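Local structure of 2,5-dihydroxypyridine 5,6-dioxygenase (Pseudomonas putida KT2440, 7CN3) at residues A122-E127 against M288-R293; N70-Y75 against T100-H105; P272-T277 against A292-G297. The protein catalyses the iron-dependent, oxygen-consuming ring cleavage of 2,5-dihydroxypyridine between carbons 5 and 6 to N-formylmaleamate, a step of aerobic nicotinate degradation. One frame throughout, in Å; residues are numbered along the deposited sequence.

Contact 1. Residues A122-E127 against M288-R293; sequences AVEPPE and MCMDAR. With G6C (5-oxidanyl-1H-pyridin-2-one), chain M.
The carboxylate of E124 is the flat group that crosses to 288-293, and two backbone N-H groups take it from different directions. M288 N reaches E124 OE2 on the syn side, 2.8 Å away and not far from the carboxylate plane. M290 N comes down on E124 OE1 from above that plane, at 3.1 Å and almost straight (178°). The R293 guanidinium has the bound pyridinone over one face, with ligand CD2 3.6 Å from R293 NE, and M288 C at its edge; R293 NH1 also donates to M288 O at 2.9 Å. A bend at chi2 (-75°) turns the E124 carboxylate toward the N-H groups of M288 and M290. Two waters donate to OE1 as well, one continuing to D291 OD2 and the other accepting from C289 N; this many donors probably favour an ionised acid. Beside it, V123 CG2 meets M288 CE at 3.5 Å, the side chains crossing at about a right angle. M290 CE lies 3.2 Å from pyridinone atom OH, its 2-oxo oxygen. R293 is salt-bridged to D320, a predicted iron ligand. E124 binds the backbone of the segment whose M288, M290 and R293 side chains line the pyridinone site.

Contact 2. Residues N70-Y75 against T100-H105; sequences NDMTAY and TMMLLH. With G6C (5-oxidanyl-1H-pyridin-2-one), chain M; EDO (1,2-ethanediol), chain N.
Apolar contact joins the two loops, carried by M72 and T73 against M102. M72 SD rests 3.9 Å from M102 CB, where the two side chains cross at a slant, and M72 runs on extended until its CE lies 3.9 Å from M101 O. M102 starts with CG anti to the backbone N (chi1 -157°) and then bends at chi2, which brings its CE against T73 CG2, 3.5 Å away, closer than usual for two carbons. No hydrogen bond crosses between the loops; in 70-75 D71 OD1 accepts from T73 N at 2.8 Å, making an Asx turn, and from T73 OG1 at 2.7 Å, while a type I turn runs from D71 to A74; D71 OD2 goes to K220 in a salt bridge. Contacts with the pyridinone come from the second loop. H105 NE2 donates to the 5-hydroxyl oxygen OB at 2.9 Å, with that oxygen at the imidazole edge, and E308 bonds H105 from the ND1 side. L104 covers a face of the imidazole with CG and touches ligand CG with CD2 at 3.5 Å. The chemistry implies that non-directional methionine packing mates the loops, while the H105 bond is likely to fix the position of the 5-hydroxyl.

Contact 3. Residues P272-T277 against A292-G297; sequences PRAQWT and ARAFYG. With G6C (5-oxidanyl-1H-pyridin-2-one), chain M.
F295 lies against A274, Q275 and W276, and its atoms meet them in order from CB outward. F295 CB sits 3.9 Å from A274 O and 4.0 Å from Q275 N. CG comes next, 4.0 Å from W276 N, and CD2 faces W276 CA. Further out, CE1 is 3.8 Å from W276 CB, and CZ reaches W276 CD1 at 3.9 Å. The ring is thus laid flat against W276 CB, which stands over its centre, 3.7 Å from the centroid and 6° off the normal: a CH-pi contact. A chi1 of 70° sets CG between the backbone N and the carbonyl carbon and turns the ring this way; A292 CA lies at its edge. Replacing F295 with an alanine would remove the ring, and W276 CB would probably lose the aromatic face it rests on, with a gap opened beside it. Earlier in 272-277, A274 CB packs on A294 CB and P272 CA on Y296 CB (3.8 Å), while a water joins A274 O to Y296 N. W276 also packs on F243 of a second subunit. This closes a long connection between neighbouring antiparallel strands 263-269 and 299-303, packed together where the chain leaves helix 290-294.

How the contacts relate
All three are buried contacts, each with one or two partly exposed members. Contacts 1 and 3 both use helix 290-294 and share A292 and R293; D291 joins them, its OD1 probably bonded to Q275 N. Contact 2 holds different elements, the loops following strands 53-58 and 96-99, yet it meets contact 1 where M288 packs on D71 and V123 on T100. The chemistry differs with place: a carboxylate, waters and N-H groups in contact 1, methionine packing in contact 2, aromatic and alanine packing in contact 3. R293 of contact 1 and L104 of contact 2 lie over opposite faces of the pyridinone, whereas the touching pairs of contact 3 join the end of the helix to loop 272-277.

Contact 1. Residues A122-E127 against M288-R293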
loop_
_atom_site.group_PDB
_atom_site.type_symbol
_atom_site.label_atom_id
_atom_site.label_comp_id
_atom_site.label_asym_id
_atom_site.label_seq_id
_atom_site.Cartn_x
_atom_site.Cartn_y
_atom_site.Cartn_z
ATOM N N ALA C 122 1.870 -21.356 -11.525
ATOM C CA ALA C 122 2.543 -21.144 -10.236
ATOM C C ALA C 122 1.637 -20.287 -9.349
ATOM O O ALA C 122 1.663 -19.054 -9.457
ATOM C CB ALA C 122 3.903 -20.490 -10.445
ATOM N N VAL C 123 0.853 -20.941 -8.477
ATOM C CA VAL C 123 -0.236 -20.274 -7.754
ATOM C C VAL C 123 -0.255 -20.662 -6.282
ATOM O O VAL C 123 -0.914 -19.995 -5.483
ATOM C CB VAL C 123 -1.622 -20.573 -8.375
ATOM C CG1 VAL C 123 -1.792 -19.860 -9.705
ATOM C CG2 VAL C 123 -1.861 -22.105 -8.516
ATOM N N GLU C 124 0.454 -21.737 -5.908
ATOM C CA GLU C 124 0.465 -22.184 -4.510
ATOM C C GLU C 124 1.283 -21.227 -3.626
ATOM O O GLU C 124 2.131 -20.488 -4.125
ATOM C CB GLU C 124 1.038 -23.600 -4.419
ATOM C CG GLU C 124 0.090 -24.692 -4.941
ATOM C CD GLU C 124 -1.076 -25.007 -3.979
ATOM O OE1 GLU C 124 -0.957 -25.982 -3.196
ATOM O OE2 GLU C 124 -2.113 -24.303 -4.031
ATOM N N PRO C 125 1.066 -21.237 -2.310
ATOM C CA PRO C 125 1.810 -20.312 -1.443
ATOM C C PRO C 125 3.309 -20.542 -1.558
ATOM O O PRO C 125 3.767 -21.677 -1.789
ATOM C CB PRO C 125 1.305 -20.652 -0.034
ATOM C CG PRO C 125 0.059 -21.402 -0.209
ATOM C CD PRO C 125 0.069 -22.031 -1.565
ATOM N N PRO C 126 4.105 -19.483 -1.391
ATOM C CA PRO C 126 5.570 -19.620 -1.475
ATOM C C PRO C 126 6.184 -20.747 -0.656
ATOM O O PRO C 126 7.129 -21.385 -1.139
ATOM C CB PRO C 126 6.054 -18.242 -0.994
ATOM C CG PRO C 126 4.985 -17.299 -1.583
ATOM C CD PRO C 126 3.678 -18.067 -1.386
ATOM N N GLU C 127 5.709 -20.989 0.569
ATOM C CA GLU C 127 6.285 -22.046 1.394
ATOM C C GLU C 127 5.998 -23.426 0.808
ATOM O O GLU C 127 6.807 -24.351 0.959
ATOM C CB GLU C 127 5.745 -21.952 2.822
ATOM C CG GLU C 127 6.139 -20.642 3.597
ATOM C CD GLU C 127 5.534 -19.342 2.994
ATOM O OE1 GLU C 127 4.422 -19.392 2.407
ATOM O OE2 GLU C 127 6.187 -18.275 3.098
ATOM N N MET C 288 -4.929 -24.393 -3.825
ATOM C CA MET C 288 -5.739 -25.513 -4.301
ATOM C C MET C 288 -5.335 -26.858 -3.704
ATOM O O MET C 288 -5.956 -27.873 -4.034
ATOM C CB MET C 288 -5.678 -25.589 -5.834
ATOM C CG MET C 288 -4.326 -25.966 -6.366
ATOM S SD MET C 288 -4.342 -26.049 -8.181
ATOM C CE MET C 288 -4.617 -24.340 -8.572
ATOM N N CYS C 289 -4.309 -26.898 -2.851
ATOM C CA CYS C 289 -3.841 -28.121 -2.195
ATOM C C CYS C 289 -3.280 -29.133 -3.210
ATOM O O CYS C 289 -3.849 -30.209 -3.458
ATOM C CB CYS C 289 -4.963 -28.765 -1.373
ATOM S SG CYS C 289 -4.303 -30.054 -0.334
ATOM N N MET C 290 -2.125 -28.777 -3.787
ATOM C CA MET C 290 -1.443 -29.701 -4.704
ATOM C C MET C 290 -0.839 -30.912 -3.978
ATOM O O MET C 290 -0.603 -31.946 -4.615
ATOM C CB MET C 290 -0.374 -28.958 -5.511
ATOM C CG MET C 290 -0.990 -28.050 -6.550
ATOM S SD MET C 290 -2.003 -28.976 -7.739
ATOM C CE MET C 290 -0.850 -30.224 -8.260
ATOM N N ASP C 291 -0.615 -30.819 -2.660
ATOM C CA ASP C 291 -0.164 -31.977 -1.887
ATOM C C ASP C 291 -1.129 -33.140 -2.046
ATOM O O ASP C 291 -0.722 -34.287 -2.273
ATOM C CB ASP C 291 -0.084 -31.627 -0.399
ATOM C CG ASP C 291 1.213 -30.973 -0.011
ATOM O OD1 ASP C 291 2.174 -31.700 0.321
ATOM O OD2 ASP C 291 1.237 -29.723 0.019
ATOM N N ALA C 292 -2.422 -32.856 -1.883
ATOM C CA ALA C 292 -3.443 -33.886 -2.010
ATOM C C ALA C 292 -3.423 -34.523 -3.392
ATOM O O ALA C 292 -3.641 -35.729 -3.521
ATOM C CB ALA C 292 -4.815 -33.287 -1.708
ATOM N N ARG C 293 -3.152 -33.737 -4.439
ATOM C CA ARG C 293 -3.128 -34.294 -5.792
ATOM C C ARG C 293 -1.887 -35.141 -6.060
ATOM O O ARG C 293 -1.951 -36.122 -6.813
ATOM C CB ARG C 293 -3.213 -33.174 -6.826
ATOM C CG ARG C 293 -4.596 -32.612 -6.967
ATOM C CD ARG C 293 -4.665 -31.531 -8.031
ATOM N NE ARG C 293 -6.019 -30.974 -8.047
ATOM C CZ ARG C 293 -6.421 -29.973 -7.267
ATOM N NH1 ARG C 293 -5.574 -29.397 -6.429
ATOM N NH2 ARG C 293 -7.661 -29.547 -7.336
HETATM O OB G6C M . -6.910 -30.460 -12.096
HETATM C CG G6C M . -5.599 -30.179 -11.854
HETATM C CD1 G6C M . -4.642 -31.012 -12.424
HETATM C CD2 G6C M . -5.241 -29.099 -11.052
HETATM N NE1 G6C M . -3.352 -30.762 -12.207
HETATM C CE2 G6C M . -3.892 -28.867 -10.836
HETATM C CZ G6C M . -2.964 -29.719 -11.437
HETATM O OH G6C M . -1.631 -29.511 -11.265
HETATM O O HOH W 1 -0.738 -28.090 -0.895
HETATM O O HOH W 2 -2.848 -24.979 -1.010
#

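Contact 2. Residues N70-Y75 against T100-H105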
loop_
_atom_site.group_PDB
_atom_site.type_symbol
_atom_site.label_atom_id
_atom_site.label_comp_id
_atom_site.label_asym_id
_atom_site.label_seq_id
_atom_site.Cartn_x
_atom_site.Cartn_y
_atom_site.Cartn_z
ATOM N N ASN C 70 -13.673 -19.888 -3.179
ATOM C CA ASN C 70 -12.568 -19.157 -3.781
ATOM C C ASN C 70 -11.562 -20.027 -4.526
ATOM O O ASN C 70 -10.584 -19.493 -5.046
ATOM C CB ASN C 70 -11.848 -18.350 -2.696
ATOM C CG ASN C 70 -12.771 -17.359 -2.018
ATOM O OD1 ASN C 70 -12.897 -17.330 -0.789
ATOM N ND2 ASN C 70 -13.457 -16.559 -2.828
ATOM N N ASP C 71 -11.761 -21.340 -4.594
ATOM C CA ASP C 71 -10.770 -22.196 -5.232
ATOM C C ASP C 71 -10.789 -22.017 -6.750
ATOM O O ASP C 71 -11.841 -22.091 -7.386
ATOM C CB ASP C 71 -11.012 -23.661 -4.875
ATOM C CG ASP C 71 -9.827 -24.558 -5.263
ATOM O OD1 ASP C 71 -9.677 -24.883 -6.462
ATOM O OD2 ASP C 71 -9.036 -24.917 -4.363
ATOM N N MET C 72 -9.610 -21.823 -7.334
ATOM C CA MET C 72 -9.534 -21.603 -8.778
ATOM C C MET C 72 -10.093 -22.775 -9.580
ATOM O O MET C 72 -10.588 -22.573 -10.696
ATOM C CB MET C 72 -8.083 -21.326 -9.191
ATOM C CG MET C 72 -7.424 -20.179 -8.418
ATOM S SD MET C 72 -5.613 -20.149 -8.551
ATOM C CE MET C 72 -5.304 -18.381 -8.363
ATOM N N THR C 73 -10.035 -24.000 -9.049
ATOM C CA THR C 73 -10.487 -25.169 -9.814
ATOM C C THR C 73 -11.981 -25.421 -9.689
ATOM O O THR C 73 -12.476 -26.407 -10.242
ATOM C CB THR C 73 -9.736 -26.446 -9.388
ATOM O OG1 THR C 73 -10.226 -26.919 -8.118
ATOM C CG2 THR C 73 -8.240 -26.185 -9.279
ATOM N N ALA C 74 -12.709 -24.566 -8.974
ATOM C CA ALA C 74 -14.109 -24.854 -8.689
ATOM C C ALA C 74 -14.953 -24.771 -9.956
ATOM O O ALA C 74 -15.597 -25.752 -10.349
ATOM C CB ALA C 74 -14.624 -23.901 -7.607
ATOM N N TYR C 75 -14.938 -23.610 -10.628
ATOM C CA TYR C 75 -15.708 -23.380 -11.851
ATOM C C TYR C 75 -14.764 -23.385 -13.059
ATOM O O TYR C 75 -14.124 -22.377 -13.373
ATOM C CB TYR C 75 -16.496 -22.073 -11.746
ATOM C CG TYR C 75 -17.756 -22.042 -12.603
ATOM C CD1 TYR C 75 -17.701 -21.649 -13.938
ATOM C CD2 TYR C 75 -18.993 -22.425 -12.088
ATOM C CE1 TYR C 75 -18.846 -21.607 -14.736
ATOM C CE2 TYR C 75 -20.148 -22.400 -12.884
ATOM C CZ TYR C 75 -20.059 -21.987 -14.202
ATOM O OH TYR C 75 -21.180 -21.960 -14.999
ATOM N N THR C 100 -0.011 -17.136 -13.100
ATOM C CA THR C 100 -0.367 -16.935 -11.703
ATOM C C THR C 100 -1.860 -16.675 -11.511
ATOM O O THR C 100 -2.261 -16.186 -10.450
ATOM C CB THR C 100 0.452 -15.787 -11.095
ATOM O OG1 THR C 100 -0.104 -14.526 -11.498
ATOM C CG2 THR C 100 1.936 -15.876 -11.524
ATOM N N MET C 101 -2.697 -16.989 -12.509
ATOM C CA MET C 101 -4.138 -16.833 -12.352
ATOM C C MET C 101 -4.941 -18.087 -12.674
ATOM O O MET C 101 -6.089 -18.173 -12.226
ATOM C CB MET C 101 -4.655 -15.647 -13.188
ATOM C CG MET C 101 -4.643 -15.803 -14.690
ATOM S SD MET C 101 -5.494 -14.398 -15.456
ATOM C CE MET C 101 -7.011 -14.429 -14.557
ATOM N N MET C 102 -4.378 -19.046 -13.421
ATOM C CA MET C 102 -4.867 -20.408 -13.650
ATOM C C MET C 102 -5.819 -20.520 -14.841
ATOM O O MET C 102 -7.028 -20.302 -14.714
ATOM C CB MET C 102 -5.530 -20.979 -12.395
ATOM C CG MET C 102 -5.576 -22.499 -12.343
ATOM S SD MET C 102 -7.137 -23.145 -12.928
ATOM C CE MET C 102 -7.074 -24.775 -12.217
ATOM N N LEU C 103 -5.272 -20.920 -15.990
ATOM C CA LEU C 103 -6.018 -21.153 -17.216
ATOM C C LEU C 103 -6.268 -22.635 -17.502
ATOM O O LEU C 103 -6.994 -22.953 -18.459
ATOM C CB LEU C 103 -5.265 -20.540 -18.410
ATOM C CG LEU C 103 -4.994 -19.030 -18.516
ATOM C CD1 LEU C 103 -4.166 -18.739 -19.757
ATOM C CD2 LEU C 103 -6.294 -18.265 -18.591
ATOM N N LEU C 104 -5.675 -23.544 -16.723
ATOM C CA LEU C 104 -5.835 -24.973 -16.983
ATOM C C LEU C 104 -7.314 -25.356 -17.023
ATOM O O LEU C 104 -8.140 -24.786 -16.302
ATOM C CB LEU C 104 -5.101 -25.802 -15.918
ATOM C CG LEU C 104 -5.342 -27.324 -15.910
ATOM C CD1 LEU C 104 -4.570 -28.064 -17.027
ATOM C CD2 LEU C 104 -5.045 -27.924 -14.526
ATOM N N HIS C 105 -7.632 -26.325 -17.888
ATOM C CA HIS C 105 -8.974 -26.851 -18.144
ATOM C C HIS C 105 -9.790 -25.922 -19.031
ATOM O O HIS C 105 -11.026 -25.974 -18.994
ATOM C CB HIS C 105 -9.775 -27.140 -16.860
ATOM C CG HIS C 105 -9.163 -28.181 -15.971
ATOM N ND1 HIS C 105 -8.901 -29.465 -16.395
ATOM C CD2 HIS C 105 -8.777 -28.128 -14.673
ATOM C CE1 HIS C 105 -8.363 -30.154 -15.404
ATOM N NE2 HIS C 105 -8.287 -29.368 -14.344
HETATM O OB G6C M . -6.910 -30.460 -12.096
HETATM C CG G6C M . -5.599 -30.179 -11.854
HETATM C CD1 G6C M . -4.642 -31.012 -12.424
HETATM C CD2 G6C M . -5.241 -29.099 -11.052
HETATM N NE1 G6C M . -3.352 -30.762 -12.207
HETATM C CE2 G6C M . -3.892 -28.867 -10.836
HETATM C CZ G6C M . -2.964 -29.719 -11.437
HETATM O OH G6C M . -1.631 -29.511 -11.265
HETATM C C1 EDO N . -21.332 -18.943 -16.072
HETATM O O1 EDO N . -20.196 -18.221 -15.570
HETATM C C2 EDO N . -22.429 -18.971 -15.012
HETATM O O2 EDO N . -21.851 -19.057 -13.700
#

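Contact 3. Residues P272-T277 against A292-G297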
loop_
_atom_site.group_PDB
_atom_site.type_symbol
_atom_site.label_atom_id
_atom_site.label_comp_id
_atom_site.label_asym_id
_atom_site.label_seq_id
_atom_site.Cartn_x
_atom_site.Cartn_y
_atom_site.Cartn_z
ATOM N N PRO C 272 7.018 -37.648 -3.342
ATOM C CA PRO C 272 7.151 -37.980 -1.911
ATOM C C PRO C 272 7.321 -36.761 -1.028
ATOM O O PRO C 272 7.123 -36.869 0.192
ATOM C CB PRO C 272 8.395 -38.883 -1.862
ATOM C CG PRO C 272 9.234 -38.450 -3.059
ATOM C CD PRO C 272 8.267 -37.864 -4.099
ATOM N N ARG C 273 7.664 -35.605 -1.602
ATOM C CA ARG C 273 7.690 -34.365 -0.834
ATOM C C ARG C 273 6.301 -33.758 -0.670
ATOM O O ARG C 273 6.117 -32.865 0.167
ATOM C CB ARG C 273 8.651 -33.364 -1.489
ATOM C CG ARG C 273 10.122 -33.810 -1.416
ATOM C CD ARG C 273 11.068 -32.806 -2.082
ATOM N NE ARG C 273 10.891 -32.780 -3.533
ATOM C CZ ARG C 273 11.193 -31.745 -4.310
ATOM N NH1 ARG C 273 11.689 -30.629 -3.775
ATOM N NH2 ARG C 273 10.977 -31.817 -5.622
ATOM N N ALA C 274 5.324 -34.211 -1.446
ATOM C CA ALA C 274 3.936 -33.917 -1.137
ATOM C C ALA C 274 3.451 -34.881 -0.061
ATOM O O ALA C 274 3.981 -35.983 0.096
ATOM C CB ALA C 274 3.068 -34.032 -2.390
ATOM N N GLN C 275 2.445 -34.457 0.696
ATOM C CA GLN C 275 2.047 -35.197 1.886
ATOM C C GLN C 275 0.529 -35.199 2.018
ATOM O O GLN C 275 -0.111 -34.146 1.921
ATOM C CB GLN C 275 2.695 -34.595 3.158
ATOM C CG GLN C 275 4.209 -34.866 3.316
ATOM C CD GLN C 275 4.556 -36.350 3.497
ATOM O OE1 GLN C 275 4.038 -37.018 4.390
ATOM N NE2 GLN C 275 5.454 -36.860 2.658
ATOM N N TRP C 276 -0.028 -36.384 2.263
ATOM C CA TRP C 276 -1.466 -36.530 2.467
ATOM C C TRP C 276 -1.933 -35.758 3.701
ATOM O O TRP C 276 -3.066 -35.272 3.722
ATOM C CB TRP C 276 -1.823 -38.029 2.563
ATOM C CG TRP C 276 -3.154 -38.346 3.201
ATOM C CD1 TRP C 276 -4.397 -38.194 2.638
ATOM C CD2 TRP C 276 -3.376 -38.851 4.532
ATOM N NE1 TRP C 276 -5.372 -38.582 3.534
ATOM C CE2 TRP C 276 -4.771 -38.976 4.704
ATOM C CE3 TRP C 276 -2.531 -39.214 5.586
ATOM C CZ2 TRP C 276 -5.336 -39.458 5.887
ATOM C CZ3 TRP C 276 -3.091 -39.666 6.758
ATOM C CH2 TRP C 276 -4.481 -39.790 6.901
ATOM N N THR C 277 -1.067 -35.578 4.705
ATOM C CA THR C 277 -1.449 -34.829 5.903
ATOM C C THR C 277 -1.418 -33.315 5.722
ATOM O O THR C 277 -1.953 -32.612 6.578
ATOM C CB THR C 277 -0.537 -35.168 7.095
ATOM O OG1 THR C 277 0.841 -35.054 6.704
ATOM C CG2 THR C 277 -0.819 -36.569 7.611
ATOM N N ALA C 292 -2.422 -32.856 -1.883
ATOM C CA ALA C 292 -3.443 -33.886 -2.010
ATOM C C ALA C 292 -3.423 -34.523 -3.392
ATOM O O ALA C 292 -3.641 -35.729 -3.521
ATOM C CB ALA C 292 -4.815 -33.287 -1.708
ATOM N N ARG C 293 -3.152 -33.737 -4.439
ATOM C CA ARG C 293 -3.128 -34.294 -5.792
ATOM C C ARG C 293 -1.887 -35.141 -6.060
ATOM O O ARG C 293 -1.951 -36.122 -6.813
ATOM C CB ARG C 293 -3.213 -33.174 -6.826
ATOM C CG ARG C 293 -4.596 -32.612 -6.967
ATOM C CD ARG C 293 -4.665 -31.531 -8.031
ATOM N NE ARG C 293 -6.019 -30.974 -8.047
ATOM C CZ ARG C 293 -6.421 -29.973 -7.267
ATOM N NH1 ARG C 293 -5.574 -29.397 -6.429
ATOM N NH2 ARG C 293 -7.661 -29.547 -7.336
ATOM N N ALA C 294 -0.747 -34.779 -5.492
ATOM C CA ALA C 294 0.509 -35.331 -5.971
ATOM C C ALA C 294 1.091 -36.432 -5.090
ATOM O O ALA C 294 2.034 -37.083 -5.522
ATOM C CB ALA C 294 1.559 -34.215 -6.119
ATOM N N PHE C 295 0.576 -36.660 -3.882
ATOM C CA PHE C 295 1.367 -37.416 -2.911
ATOM C C PHE C 295 1.611 -38.861 -3.350
ATOM O O PHE C 295 0.787 -39.507 -4.013
ATOM C CB PHE C 295 0.746 -37.348 -1.500
ATOM C CG PHE C 295 -0.557 -38.109 -1.310
ATOM C CD1 PHE C 295 -0.553 -39.427 -0.865
ATOM C CD2 PHE C 295 -1.783 -37.463 -1.450
ATOM C CE1 PHE C 295 -1.750 -40.100 -0.634
ATOM C CE2 PHE C 295 -2.977 -38.123 -1.217
ATOM C CZ PHE C 295 -2.967 -39.444 -0.809
ATOM N N TYR C 296 2.787 -39.338 -2.984
ATOM C CA TYR C 296 3.360 -40.564 -3.518
ATOM C C TYR C 296 2.429 -41.749 -3.287
ATOM O O TYR C 296 2.023 -42.030 -2.156
ATOM C CB TYR C 296 4.719 -40.787 -2.848
ATOM C CG TYR C 296 5.606 -41.889 -3.384
ATOM C CD1 TYR C 296 6.453 -41.663 -4.469
ATOM C CD2 TYR C 296 5.661 -43.141 -2.748
ATOM C CE1 TYR C 296 7.319 -42.649 -4.927
ATOM C CE2 TYR C 296 6.532 -44.136 -3.198
ATOM C CZ TYR C 296 7.340 -43.885 -4.295
ATOM O OH TYR C 296 8.171 -44.863 -4.758
ATOM N N GLY C 297 2.064 -42.422 -4.373
ATOM C CA GLY C 297 1.244 -43.598 -4.284
ATOM C C GLY C 297 -0.255 -43.394 -4.240
ATOM O O GLY C 297 -0.972 -44.384 -4.126
HETATM O OB G6C M . -6.910 -30.460 -12.096
HETATM C CG G6C M . -5.599 -30.179 -11.854
HETATM C CD1 G6C M . -4.642 -31.012 -12.424
HETATM C CD2 G6C M . -5.241 -29.099 -11.052
HETATM N NE1 G6C M . -3.352 -30.762 -12.207
HETATM C CE2 G6C M . -3.892 -28.867 -10.836
HETATM C CZ G6C M . -2.964 -29.719 -11.437
HETATM O OH G6C M . -1.631 -29.511 -11.265
HETATM O O HOH W 3 4.024 -38.627 -0.016
#